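Local coordinates for 23S rRNA-specific endonuclease VapC20 (Mycobacterium tuberculosis H37Rv, PDB 5WZF) that cleaves 23S rRNA in the sarcin-ricin loop as the magnesium-dependent PIN-domain toxin of a type II toxin-antitoxin system, at the interface of chains B and A. Residues are numbered along the deposited sequence; one frame, centred on the assembly and turned at random. Chains: chain A, 23S rRNA-specific endonuclease VapC20; chain B, 23S rRNA-specific endonuclease VapC20.

Contact 1: the interface of chains B and A. Residues chain B 51-52, 86; chain A 51-52, 87-89, 92.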
ATOM      1  N   ASN B  51       9.374  -0.615   1.283  1.00 14.05           N
ATOM      2  CA  ASN B  51       8.637  -1.503   0.397  1.00 13.93           C
ATOM      3  C   ASN B  51       7.237  -0.963   0.121  1.00 14.34           C
ATOM      4  O   ASN B  51       6.749  -1.032  -1.008  1.00 15.87           O
ATOM      5  CB  ASN B  51       8.567  -2.924   0.980  1.00 16.16           C
ATOM      6  CG  ASN B  51       7.926  -2.972   2.363  1.00 19.14           C
ATOM      7  OD1 ASN B  51       8.133  -2.091   3.198  1.00 17.44           O
ATOM      8  ND2 ASN B  51       7.146  -4.020   2.611  1.00 18.83           N
ATOM      9  N   HIS B  52       6.600  -0.414   1.150  1.00 13.89           N
ATOM     10  CA  HIS B  52       5.274   0.177   1.001  1.00 14.70           C
ATOM     11  C   HIS B  52       5.291   1.364   0.035  1.00 12.42           C
ATOM     12  O   HIS B  52       4.388   1.516  -0.786  1.00 12.80           O
ATOM     13  CB  HIS B  52       4.720   0.609   2.364  1.00 16.63           C
ATOM     14  CG  HIS B  52       4.290  -0.533   3.230  1.00 19.44           C
ATOM     15  ND1 HIS B  52       3.064  -1.148   3.095  1.00 23.81           N
ATOM     16  CD2 HIS B  52       4.921  -1.175   4.241  1.00 26.88           C
ATOM     17  CE1 HIS B  52       2.959  -2.118   3.986  1.00 27.02           C
ATOM     18  NE2 HIS B  52       4.072  -2.154   4.696  1.00 19.43           N
ATOM     19  N   HIS B  86      12.228  -3.064   4.408  1.00 17.23           N
ATOM     20  CA  HIS B  86      10.999  -3.823   4.547  1.00 18.82           C
ATOM     21  C   HIS B  86      10.380  -3.466   5.892  1.00 20.47           C
ATOM     22  O   HIS B  86      10.944  -3.774   6.941  1.00 20.40           O
ATOM     23  CB  HIS B  86      11.261  -5.328   4.448  1.00 18.99           C
ATOM     24  CG  HIS B  86      10.032  -6.166   4.609  1.00 21.94           C
ATOM     25  ND1 HIS B  86       9.344  -6.695   3.538  1.00 20.97           N
ATOM     26  CD2 HIS B  86       9.362  -6.564   5.718  1.00 20.85           C
ATOM     27  CE1 HIS B  86       8.307  -7.384   3.979  1.00 22.04           C
ATOM     28  NE2 HIS B  86       8.295  -7.320   5.298  1.00 20.97           N
TER
ATOM     29  N   ASN A  51      -1.618  -7.464   5.356  1.00 14.01           N
ATOM     30  CA  ASN A  51      -1.237  -6.163   5.891  1.00 16.63           C
ATOM     31  C   ASN A  51      -1.366  -5.078   4.825  1.00 17.71           C
ATOM     32  O   ASN A  51      -1.813  -3.970   5.114  1.00 13.73           O
ATOM     33  CB  ASN A  51       0.187  -6.205   6.457  1.00 18.57           C
ATOM     34  CG  ASN A  51       1.217  -6.644   5.432  1.00 20.86           C
ATOM     35  OD1 ASN A  51       0.969  -7.539   4.624  1.00 20.40           O
ATOM     36  ND2 ASN A  51       2.385  -6.009   5.459  1.00 21.03           N
ATOM     37  N   HIS A  52      -1.004  -5.402   3.585  1.00 15.16           N
ATOM     38  CA  HIS A  52      -1.105  -4.424   2.507  1.00 15.82           C
ATOM     39  C   HIS A  52      -2.561  -4.052   2.239  1.00 17.01           C
ATOM     40  O   HIS A  52      -2.878  -2.883   2.007  1.00 14.63           O
ATOM     41  CB  HIS A  52      -0.447  -4.949   1.226  1.00 16.06           C
ATOM     42  CG  HIS A  52       1.048  -4.985   1.285  1.00 18.71           C
ATOM     43  ND1 HIS A  52       1.823  -3.847   1.227  1.00 22.09           N
ATOM     44  CD2 HIS A  52       1.913  -6.022   1.389  1.00 25.15           C
ATOM     45  CE1 HIS A  52       3.100  -4.180   1.297  1.00 25.14           C
ATOM     46  NE2 HIS A  52       3.181  -5.494   1.397  1.00 23.35           N
ATOM     47  N   VAL A  87       2.795  -9.957   4.555  1.00 13.82           N
ATOM     48  CA  VAL A  87       3.495 -10.410   3.358  1.00 15.74           C
ATOM     49  C   VAL A  87       5.005 -10.346   3.569  1.00 16.84           C
ATOM     50  O   VAL A  87       5.558  -9.282   3.841  1.00 20.04           O
ATOM     51  CB  VAL A  87       3.105  -9.575   2.129  1.00 18.39           C
ATOM     52  CG1 VAL A  87       3.786 -10.125   0.886  1.00 17.85           C
ATOM     53  CG2 VAL A  87       1.590  -9.573   1.952  1.00 17.01           C
ATOM     54  N   THR A  88       5.663 -11.496   3.457  1.00 17.31           N
ATOM     55  CA  THR A  88       7.102 -11.585   3.680  1.00 17.71           C
ATOM     56  C   THR A  88       7.889 -10.953   2.540  1.00 15.87           C
ATOM     57  O   THR A  88       7.345 -10.696   1.466  1.00 17.59           O
ATOM     58  CB  THR A  88       7.552 -13.047   3.840  1.00 20.39           C
ATOM     59  OG1 THR A  88       7.376 -13.739   2.597  1.00 23.75           O
ATOM     60  CG2 THR A  88       6.738 -13.736   4.925  1.00 23.61           C
ATOM     61  N   ALA A  89       9.173 -10.705   2.783  1.00 17.88           N
ATOM     62  CA  ALA A  89      10.055 -10.147   1.766  1.00 17.50           C
ATOM     63  C   ALA A  89      10.109 -11.053   0.542  1.00 17.11           C
ATOM     64  O   ALA A  89      10.089 -10.573  -0.590  1.00 17.97           O
ATOM     65  CB  ALA A  89      11.452  -9.932   2.327  1.00 21.38           C
ATOM     66  N   GLU A  92       6.852 -10.741  -1.433  1.00 15.59           N
ATOM     67  CA  GLU A  92       6.865  -9.460  -2.133  1.00 13.26           C
ATOM     68  C   GLU A  92       7.738  -9.514  -3.387  1.00 13.99           C
ATOM     69  O   GLU A  92       7.383  -8.946  -4.417  1.00 15.38           O
ATOM     70  CB  GLU A  92       7.350  -8.337  -1.210  1.00 20.60           C
ATOM     71  CG  GLU A  92       6.287  -7.835  -0.256  1.00 22.62           C
ATOM     72  CD  GLU A  92       6.641  -6.498   0.374  1.00 19.17           C
ATOM     73  OE1 GLU A  92       7.756  -5.997   0.128  1.00 19.85           O
ATOM     74  OE2 GLU A  92       5.795  -5.949   1.103  1.00 24.88           O
TER
HETATM   75  O   HOH W   1       1.296  -1.261   1.142  1.00 23.68           O
HETATM   76  O   HOH W   2      10.113  -6.634   1.047  1.00 36.58           O

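Contact 2: the interface of chains B and A. Residues chain B 99, 107-109; chain A 55, 58-59, 62.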
ATOM      1  N   LEU B  99      -1.802   6.212  13.654  1.00 16.92           N
ATOM      2  CA  LEU B  99      -2.954   6.596  12.834  1.00 15.08           C
ATOM      3  C   LEU B  99      -4.214   6.793  13.660  1.00 20.60           C
ATOM      4  O   LEU B  99      -4.978   7.733  13.439  1.00 20.65           O
ATOM      5  CB  LEU B  99      -3.224   5.544  11.761  1.00 13.78           C
ATOM      6  CG  LEU B  99      -2.285   5.543  10.558  1.00 14.47           C
ATOM      7  CD1 LEU B  99      -2.472   4.269   9.743  1.00 13.71           C
ATOM      8  CD2 LEU B  99      -2.521   6.780   9.705  1.00 16.05           C
ATOM      9  N   TYR B 107      -4.301  11.184   7.167  1.00 22.91           N
ATOM     10  CA  TYR B 107      -3.036  10.510   6.887  1.00 22.56           C
ATOM     11  C   TYR B 107      -3.258   9.136   6.263  1.00 21.29           C
ATOM     12  O   TYR B 107      -4.137   8.391   6.691  1.00 19.31           O
ATOM     13  CB  TYR B 107      -2.212  10.348   8.165  1.00 19.84           C
ATOM     14  CG  TYR B 107      -1.589  11.623   8.694  1.00 20.76           C
ATOM     15  CD1 TYR B 107      -0.505  12.209   8.053  1.00 19.08           C
ATOM     16  CD2 TYR B 107      -2.067  12.223   9.853  1.00 22.31           C
ATOM     17  CE1 TYR B 107       0.077  13.371   8.540  1.00 20.54           C
ATOM     18  CE2 TYR B 107      -1.494  13.384  10.348  1.00 24.68           C
ATOM     19  CZ  TYR B 107      -0.424  13.954   9.689  1.00 23.94           C
ATOM     20  OH  TYR B 107       0.151  15.105  10.181  1.00 25.81           O
ATOM     21  N   SER B 108      -2.446   8.800   5.266  1.00 18.80           N
ATOM     22  CA  SER B 108      -2.509   7.485   4.642  1.00 18.26           C
ATOM     23  C   SER B 108      -1.714   6.470   5.458  1.00 16.04           C
ATOM     24  O   SER B 108      -0.866   6.841   6.272  1.00 15.09           O
ATOM     25  CB  SER B 108      -1.977   7.541   3.207  1.00 19.56           C
ATOM     26  OG  SER B 108      -0.577   7.792   3.190  1.00 18.47           O
ATOM     27  N   PHE B 109      -1.990   5.188   5.240  1.00 16.29           N
ATOM     28  CA  PHE B 109      -1.246   4.129   5.911  1.00 15.09           C
ATOM     29  C   PHE B 109       0.223   4.104   5.483  1.00 16.43           C
ATOM     30  O   PHE B 109       1.114   3.945   6.320  1.00 12.99           O
ATOM     31  CB  PHE B 109      -1.890   2.766   5.643  1.00 16.47           C
ATOM     32  CG  PHE B 109      -1.098   1.609   6.182  1.00 19.65           C
ATOM     33  CD1 PHE B 109      -1.146   1.288   7.526  1.00 17.76           C
ATOM     34  CD2 PHE B 109      -0.304   0.845   5.343  1.00 20.03           C
ATOM     35  CE1 PHE B 109      -0.415   0.229   8.025  1.00 19.17           C
ATOM     36  CE2 PHE B 109       0.426  -0.217   5.835  1.00 22.79           C
ATOM     37  CZ  PHE B 109       0.369  -0.526   7.178  1.00 21.88           C
TER
ATOM     38  N   GLY A  55      -3.939  -1.883   5.091  1.00 15.64           N
ATOM     39  CA  GLY A  55      -3.395  -0.552   4.911  1.00 14.53           C
ATOM     40  C   GLY A  55      -4.134   0.221   3.836  1.00 16.49           C
ATOM     41  O   GLY A  55      -4.476   1.386   4.024  1.00 16.03           O
ATOM     42  N   TRP A  58      -7.585   1.177   5.139  1.00 12.94           N
ATOM     43  CA  TRP A  58      -7.518   2.375   5.976  1.00 11.45           C
ATOM     44  C   TRP A  58      -7.553   3.635   5.121  1.00 14.48           C
ATOM     45  O   TRP A  58      -8.361   4.538   5.342  1.00 14.95           O
ATOM     46  CB  TRP A  58      -6.248   2.392   6.838  1.00 12.29           C
ATOM     47  CG  TRP A  58      -5.972   3.760   7.414  1.00 16.76           C
ATOM     48  CD1 TRP A  58      -5.294   4.782   6.812  1.00 15.35           C
ATOM     49  CD2 TRP A  58      -6.401   4.259   8.685  1.00 16.01           C
ATOM     50  NE1 TRP A  58      -5.271   5.885   7.631  1.00 17.77           N
ATOM     51  CE2 TRP A  58      -5.942   5.589   8.788  1.00 20.20           C
ATOM     52  CE3 TRP A  58      -7.119   3.709   9.751  1.00 17.21           C
ATOM     53  CZ2 TRP A  58      -6.177   6.377   9.915  1.00 25.65           C
ATOM     54  CZ3 TRP A  58      -7.356   4.497  10.871  1.00 18.03           C
ATOM     55  CH2 TRP A  58      -6.885   5.814  10.941  1.00 26.04           C
ATOM     56  N   THR A  59      -6.656   3.686   4.145  1.00 13.01           N
ATOM     57  CA  THR A  59      -6.464   4.887   3.351  1.00 14.74           C
ATOM     58  C   THR A  59      -7.728   5.240   2.586  1.00 20.82           C
ATOM     59  O   THR A  59      -8.138   6.398   2.553  1.00 16.80           O
ATOM     60  CB  THR A  59      -5.284   4.713   2.386  1.00 17.42           C
ATOM     61  OG1 THR A  59      -4.088   4.497   3.148  1.00 16.14           O
ATOM     62  CG2 THR A  59      -5.111   5.954   1.512  1.00 19.37           C
ATOM     63  N   ASN A  62     -10.530   6.274   5.130  1.00 17.44           N
ATOM     64  CA  ASN A  62     -10.188   7.554   5.742  1.00 18.28           C
ATOM     65  C   ASN A  62     -10.482   8.692   4.768  1.00 20.33           C
ATOM     66  O   ASN A  62     -10.925   9.772   5.163  1.00 23.05           O
ATOM     67  CB  ASN A  62      -8.715   7.571   6.171  1.00 19.37           C
ATOM     68  CG  ASN A  62      -8.412   8.660   7.183  1.00 19.58           C
ATOM     69  OD1 ASN A  62      -9.298   9.113   7.901  1.00 20.67           O
ATOM     70  ND2 ASN A  62      -7.156   9.083   7.243  1.00 20.74           N
TER
HETATM   71  O   HOH W   3      -6.005  10.536   9.361  1.00 25.74           O

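Contact 1: the interface of chains B and A
A:Glu92 reaches across to B:Asn51 and sets its carboxylate against the amide of that side chain. The two side chains cross at about a right angle, with amide and carboxylate planes 35° apart. ND2 of B:Asn51 gives a 2.8 Å hydrogen bond to OE2 of A:Glu92, meeting it on the syn side of the carboxylate, 17° out of its plane, and a weak one to OE1. OE2 of A:Glu92 is also met on the anti side by NE2 of A:His52, 2.7 Å away and close to the imidazole plane, so one carboxylate oxygen takes a donor from each subunit and the carboxylate is fixed in its rotation. The glutamate gets there with CG anti to its carbonyl carbon (chi1 -79°) and an extended chain beyond. OE1 of A:Glu92 turns to water 2, 2.6 Å off, which also meets ND1 of B:His86 at the edge of that ring.

B:His52 and A:His52 meet through their CE1/ND1 corners, CE1 to CE1 3.4 Å, with the two side chains crossing obliquely. Water 1 lies in the plane of both rings and bonds to both ND1 atoms, 2.6 Å from ND1 of B:His52. Because A:His52 holds the carboxylate through NE2, that glutamate may raise the basicity of its ring. At the flank, B:His86 points the CE1 edge of its ring at the carbonyl O of A:Val87, 3.3 Å away, beside the first turn of helix 89-101. Within chain A, the backbone N of A:Val87 bonds to OD1 of A:Asn51, tying that loop to the helix start. The site gathers the first turns of helices 51-64 of B and 51-63 of A, with B:His86 just past strand 82-85 and A:Glu92 in helix 89-101.

Contact 2: the interface of chains B and A
A:Trp58 lays its indole against B:Leu99 in this PIN-domain homodimer interface, where helix 51-63 of one toxin subunit packs on helices 89-101 and 109-121 of the other and on the loop between them. From its CB the tryptophan runs with CG anti to the backbone N (chi1 164°), which swings the indole out toward chain B. CD1, the first ring carbon on the pyrrole side, passes near the backbone N of B:Phe109. Next comes NE1 of A:Trp58, whose N-H points in the ring plane at the carbonyl O of B:Tyr107, a 2.9 Å hydrogen bond that is nearly straight at 170°. CE2 lies under the two methyls of B:Leu99: CD1 of the leucine sits over the face of the five-membered ring, and CD2 of B:Leu99 is 3.6 Å from NE1 of A:Trp58. Farther out, CZ2 of A:Trp58 meets CB of B:Leu99 at 3.6 Å, and CH2 at the far rim comes near the leucine's backbone O. The opposite indole face is covered by CB of A:Asn62.

ND2 of A:Asn62 bonds to the same O of B:Tyr107, 3.1 Å away, approaching from above the carbonyl plane, so the one carbonyl is gripped by two side chains of chain A. ND2 also shares a water with the backbone N of B:Tyr107.

One turn before A:Thr59, A:Gly55 sets its CA over the face of the B:Phe109 ring, 3.7 Å from the centroid. OG1 of A:Thr59 accepts a 3.0 Å bond from the backbone N of B:Phe109, at the start of helix 109-121, and donates to O of A:Gly55, 3.3 Å away. CG2 of A:Thr59 leans on CB of B:Ser108.

Contact 1 and contact 2 lie about 16 Å apart, centre to centre, along the same homodimer interface. Helix 51-63 of chain A joins them: its first turn enters contact 1 and its later turns carry contact 2. Helix 89-101 is shared in a crossed sense, the chain A copy supplying the direct bonds of contact 1 and the chain B copy serving contact 2. Both patches carry hydrogen bonds and bridging water, and contact 2 adds CH-pi packing. Helix 51-63 thus meets the partner towards both its ends, which may fix how the two PIN domains are set against each other in the toxin dimer.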